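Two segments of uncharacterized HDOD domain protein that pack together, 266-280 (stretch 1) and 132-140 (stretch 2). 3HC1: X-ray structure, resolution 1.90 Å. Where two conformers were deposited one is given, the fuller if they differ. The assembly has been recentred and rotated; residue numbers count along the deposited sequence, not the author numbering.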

# COMPACT_ATOMS: atom_id res chain seq x y z
N SER A 266 -13.15 5.51 -9.41
CA SER A 266 -13.24 4.85 -8.12
C SER A 266 -14.44 5.34 -7.32
O SER A 266 -14.99 4.58 -6.55
CB SER A 266 -11.99 5.02 -7.28
OG SER A 266 -10.94 4.23 -7.76
N TRP A 267 -14.83 6.60 -7.48
CA TRP A 267 -15.89 7.18 -6.67
C TRP A 267 -17.20 6.44 -6.94
O TRP A 267 -17.85 6.07 -6.00
CB TRP A 267 -16.06 8.69 -6.88
CG TRP A 267 -14.89 9.44 -6.50
CD1 TRP A 267 -14.13 10.23 -7.31
CD2 TRP A 267 -14.26 9.45 -5.22
NE1 TRP A 267 -13.07 10.75 -6.60
CE2 TRP A 267 -13.14 10.29 -5.31
CE3 TRP A 267 -14.58 8.88 -3.97
CZ2 TRP A 267 -12.30 10.56 -4.21
CZ3 TRP A 267 -13.75 9.12 -2.90
CH2 TRP A 267 -12.61 9.95 -3.01
N GLY A 268 -17.55 6.21 -8.21
CA GLY A 268 -18.67 5.36 -8.56
C GLY A 268 -18.57 3.92 -8.06
O GLY A 268 -19.58 3.32 -7.64
N VAL A 269 -17.37 3.36 -8.05
CA VAL A 269 -17.19 1.97 -7.62
C VAL A 269 -17.46 1.84 -6.12
O VAL A 269 -18.16 0.89 -5.65
CB VAL A 269 -15.80 1.43 -8.07
CG1 VAL A 269 -15.48 0.07 -7.44
CG2 VAL A 269 -15.82 1.32 -9.61
N ILE A 270 -16.99 2.84 -5.38
CA ILE A 270 -17.21 2.91 -3.93
C ILE A 270 -18.71 3.04 -3.66
O ILE A 270 -19.22 2.27 -2.85
CB ILE A 270 -16.42 4.07 -3.27
CG1 ILE A 270 -14.94 3.80 -3.38
CG2 ILE A 270 -16.81 4.24 -1.78
CD1 ILE A 270 -14.03 4.98 -3.07
N ARG A 271 -19.42 3.95 -4.36
CA ARG A 271 -20.88 4.06 -4.20
C ARG A 271 -21.67 2.80 -4.55
O ARG A 271 -22.65 2.51 -3.89
CB ARG A 271 -21.50 5.19 -5.05
CG ARG A 271 -21.17 6.54 -4.57
CD ARG A 271 -22.12 7.62 -5.07
NE ARG A 271 -21.73 8.83 -4.37
CZ ARG A 271 -20.78 9.68 -4.76
NH1 ARG A 271 -20.16 9.53 -5.93
NH2 ARG A 271 -20.48 10.72 -3.99
N ARG A 272 -21.31 2.11 -5.62
CA ARG A 272 -21.97 0.86 -5.96
C ARG A 272 -21.67 -0.22 -4.88
O ARG A 272 -22.51 -1.08 -4.63
CB ARG A 272 -21.58 0.38 -7.36
CG ARG A 272 -20.43 -0.60 -7.38
CD ARG A 272 -19.88 -0.91 -8.77
NE ARG A 272 -18.73 -1.84 -8.70
CZ ARG A 272 -17.83 -2.01 -9.69
NH1 ARG A 272 -17.92 -1.30 -10.81
NH2 ARG A 272 -16.82 -2.89 -9.55
N SER A 273 -20.49 -0.17 -4.24
CA SER A 273 -20.09 -1.16 -3.23
C SER A 273 -20.73 -0.89 -1.85
O SER A 273 -20.96 -1.81 -1.07
CB SER A 273 -18.55 -1.22 -3.08
OG SER A 273 -17.85 -1.40 -4.32
N LEU A 274 -20.95 0.38 -1.54
CA LEU A 274 -21.45 0.84 -0.25
C LEU A 274 -22.75 1.59 -0.51
O LEU A 274 -22.77 2.81 -0.56
CB LEU A 274 -20.41 1.76 0.41
CG LEU A 274 -18.98 1.18 0.59
CD1 LEU A 274 -17.98 2.22 1.17
CD2 LEU A 274 -19.02 -0.10 1.45
N GLY A 275 -23.84 0.83 -0.67
CA GLY A 275 -25.16 1.38 -1.04
C GLY A 275 -25.66 2.55 -0.18
O GLY A 275 -26.31 3.48 -0.69
N GLY A 276 -25.35 2.51 1.12
CA GLY A 276 -25.77 3.56 2.07
C GLY A 276 -24.81 4.74 2.25
O GLY A 276 -25.18 5.74 2.86
N SER A 277 -23.59 4.64 1.72
CA SER A 277 -22.57 5.70 1.96
C SER A 277 -22.84 7.01 1.21
O SER A 277 -23.06 7.04 -0.01
CB SER A 277 -21.15 5.21 1.68
OG SER A 277 -20.87 5.18 0.30
N ASP A 278 -22.84 8.08 1.99
CA ASP A 278 -23.07 9.43 1.49
C ASP A 278 -21.81 10.23 1.73
O ASP A 278 -21.38 10.41 2.88
CB ASP A 278 -24.25 10.08 2.21
CG ASP A 278 -25.58 9.44 1.85
OD1 ASP A 278 -25.59 8.30 1.31
OD2 ASP A 278 -26.62 10.08 2.10
N PHE A 279 -21.19 10.68 0.65
CA PHE A 279 -19.97 11.46 0.73
C PHE A 279 -19.91 12.43 -0.44
O PHE A 279 -20.62 12.25 -1.45
CB PHE A 279 -18.73 10.56 0.75
CG PHE A 279 -18.56 9.71 -0.48
CD1 PHE A 279 -17.91 10.20 -1.60
CD2 PHE A 279 -19.02 8.40 -0.50
CE1 PHE A 279 -17.73 9.41 -2.73
CE2 PHE A 279 -18.82 7.60 -1.62
CZ PHE A 279 -18.19 8.10 -2.72
N ASP A 280 -19.07 13.44 -0.29
CA ASP A 280 -18.85 14.37 -1.35
C ASP A 280 -17.37 14.24 -1.74
O ASP A 280 -16.49 14.75 -1.04
CB ASP A 280 -19.21 15.77 -0.87
CG ASP A 280 -19.01 16.82 -1.94
OD1 ASP A 280 -18.55 16.49 -3.05
OD2 ASP A 280 -19.33 17.98 -1.66
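Stretch 2 (132-140) LIAERTGFL

Stretch 2 enters as the last turn of a helix, residues 132-136, that began earlier in the chain. Its end is recorded in the backbone: Gly 138 has phi/psi of 77/23°, and two bonds run back into the final turn, Phe 139 N to Ala 134 O at 2.8 Å and Gly 138 N to Glu 135 O at 3.2 Å, the pattern of a Schellman motif. Phe 139 (-68/128°) is extended, but Leu 140 returns to helical angles (-66/-30°). Stretch 1 has a similar plan, with a helix over 266-273, departure from helical angles at Leu 274, a type I turn from Leu 274 to Ser 277, and extended residues from Ser 277 to Asp 280.

The register follows from CA separations. Thr 137 CA lies 5.8 Å from Phe 279 CA, and Phe 139 CA lies 7.6 Å from Leu 274 CA. Over the helices and as far as Leu 274 the contacts advance in the same sense along both stretches; beyond the turn, stretch 1 folds back so that Phe 279 returns to Thr 137. The buried surface totals 359 Å², of which Thr 137 supplies 95 Å², the largest share of any residue.

Apolar side-chain contacts run from the helices to the loop residues that follow. Ile 133 points toward stretch 1, and Ile 133 CG2 is 4.0 Å from Trp 267 CZ3 and 4.2 Å from Ile 270 CD1, so one methyl serves two residues about a helical turn apart. Thr 137, one turn on from Ile 133, continues the row: Thr 137 CB is 4.1 Å from Ile 270 CG2. Farther along, Leu 274 CD2 meets Phe 139 CD1 at 3.9 Å, at the edge of the phenyl ring.

Aromatic geometry distinguishes the two rings around Thr 137 CG2. Thr 137 CG2 stands over one face of Phe 279, 3.8 Å from the ring centroid and 16° off the normal, which identifies a CH-pi contact. Thr 137 CG2 lies at the edge of the Trp 267 ring, 4.3 Å from Trp 267 CZ3.

Backbone carbonyl oxygens of stretch 2 are met by side-chain carbons of stretch 1. Ser 277 CB comes to 3.1 Å from Thr 137 O, and Leu 274 CD1 to 3.9 Å from the same oxygen; Phe 279 CB is 3.9 Å from Arg 136 O. No hydrogen bond links the stretches. The hydroxyls of Thr 137 and Ser 277 bond within their own segments: Thr 137 OG1 donates to Ile 133 O at 2.8 Å, and Ser 277 OG to Leu 274 O at 3.2 Å. The association of these two segments thus rests on close packing.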

# COMPACT_ATOMS: atom_id res chain seq x y z
N LEU A 132 -7.65 7.12 4.75
CA LEU A 132 -8.43 8.36 4.94
C LEU A 132 -9.73 8.28 4.15
O LEU A 132 -10.82 8.63 4.68
CB LEU A 132 -7.64 9.60 4.54
CG LEU A 132 -6.47 10.03 5.43
CD1 LEU A 132 -5.58 11.02 4.68
CD2 LEU A 132 -6.96 10.61 6.77
N ILE A 133 -9.63 7.82 2.88
CA ILE A 133 -10.80 7.65 2.06
C ILE A 133 -11.81 6.64 2.66
O ILE A 133 -13.06 6.89 2.63
CB ILE A 133 -10.43 7.35 0.60
CG1 ILE A 133 -9.67 8.55 0.01
CG2 ILE A 133 -11.72 7.04 -0.22
CD1 ILE A 133 -8.79 8.25 -1.15
N ALA A 134 -11.30 5.52 3.18
CA ALA A 134 -12.11 4.52 3.82
C ALA A 134 -12.94 5.17 4.92
O ALA A 134 -14.15 5.00 5.01
CB ALA A 134 -11.25 3.51 4.44
N GLU A 135 -12.27 5.93 5.75
CA GLU A 135 -12.90 6.66 6.84
C GLU A 135 -13.96 7.66 6.36
O GLU A 135 -15.09 7.65 6.86
CB GLU A 135 -11.82 7.32 7.73
CG GLU A 135 -10.94 6.25 8.43
CD GLU A 135 -9.69 6.81 9.11
OE1 GLU A 135 -9.21 7.90 8.75
OE2 GLU A 135 -9.20 6.13 10.02
N ARG A 136 -13.63 8.47 5.36
CA ARG A 136 -14.57 9.49 4.88
C ARG A 136 -15.78 8.94 4.15
O ARG A 136 -16.80 9.63 4.03
CB ARG A 136 -13.88 10.52 3.96
CG ARG A 136 -12.79 11.32 4.60
CD ARG A 136 -13.25 12.20 5.74
NE ARG A 136 -12.07 12.81 6.34
CZ ARG A 136 -11.30 12.27 7.28
NH1 ARG A 136 -11.60 11.10 7.83
NH2 ARG A 136 -10.21 12.91 7.68
N THR A 137 -15.70 7.71 3.67
CA THR A 137 -16.79 7.13 2.91
C THR A 137 -17.56 6.13 3.76
O THR A 137 -18.46 5.46 3.28
CB THR A 137 -16.26 6.49 1.60
OG1 THR A 137 -15.33 5.44 1.91
CG2 THR A 137 -15.62 7.56 0.68
N GLY A 138 -17.15 5.99 5.02
CA GLY A 138 -17.83 5.11 6.00
C GLY A 138 -17.54 3.63 5.84
O GLY A 138 -18.34 2.79 6.31
N PHE A 139 -16.41 3.28 5.22
CA PHE A 139 -16.07 1.88 5.04
C PHE A 139 -15.76 1.28 6.42
O PHE A 139 -15.02 1.86 7.21
CB PHE A 139 -14.89 1.73 4.06
CG PHE A 139 -14.58 0.33 3.72
CD1 PHE A 139 -15.34 -0.35 2.77
CD2 PHE A 139 -13.57 -0.36 4.36
CE1 PHE A 139 -15.06 -1.67 2.46
CE2 PHE A 139 -13.30 -1.69 4.06
CZ PHE A 139 -14.04 -2.34 3.10
N LEU A 140 -16.40 0.16 6.75
CA LEU A 140 -16.38 -0.38 8.13
C LEU A 140 -15.04 -0.90 8.74
O LEU A 140 -14.82 -0.86 9.97
CB LEU A 140 -17.49 -1.46 8.27
CG LEU A 140 -18.90 -0.87 8.43
CD1 LEU A 140 -19.98 -1.95 8.79
CD2 LEU A 140 -18.93 0.24 9.49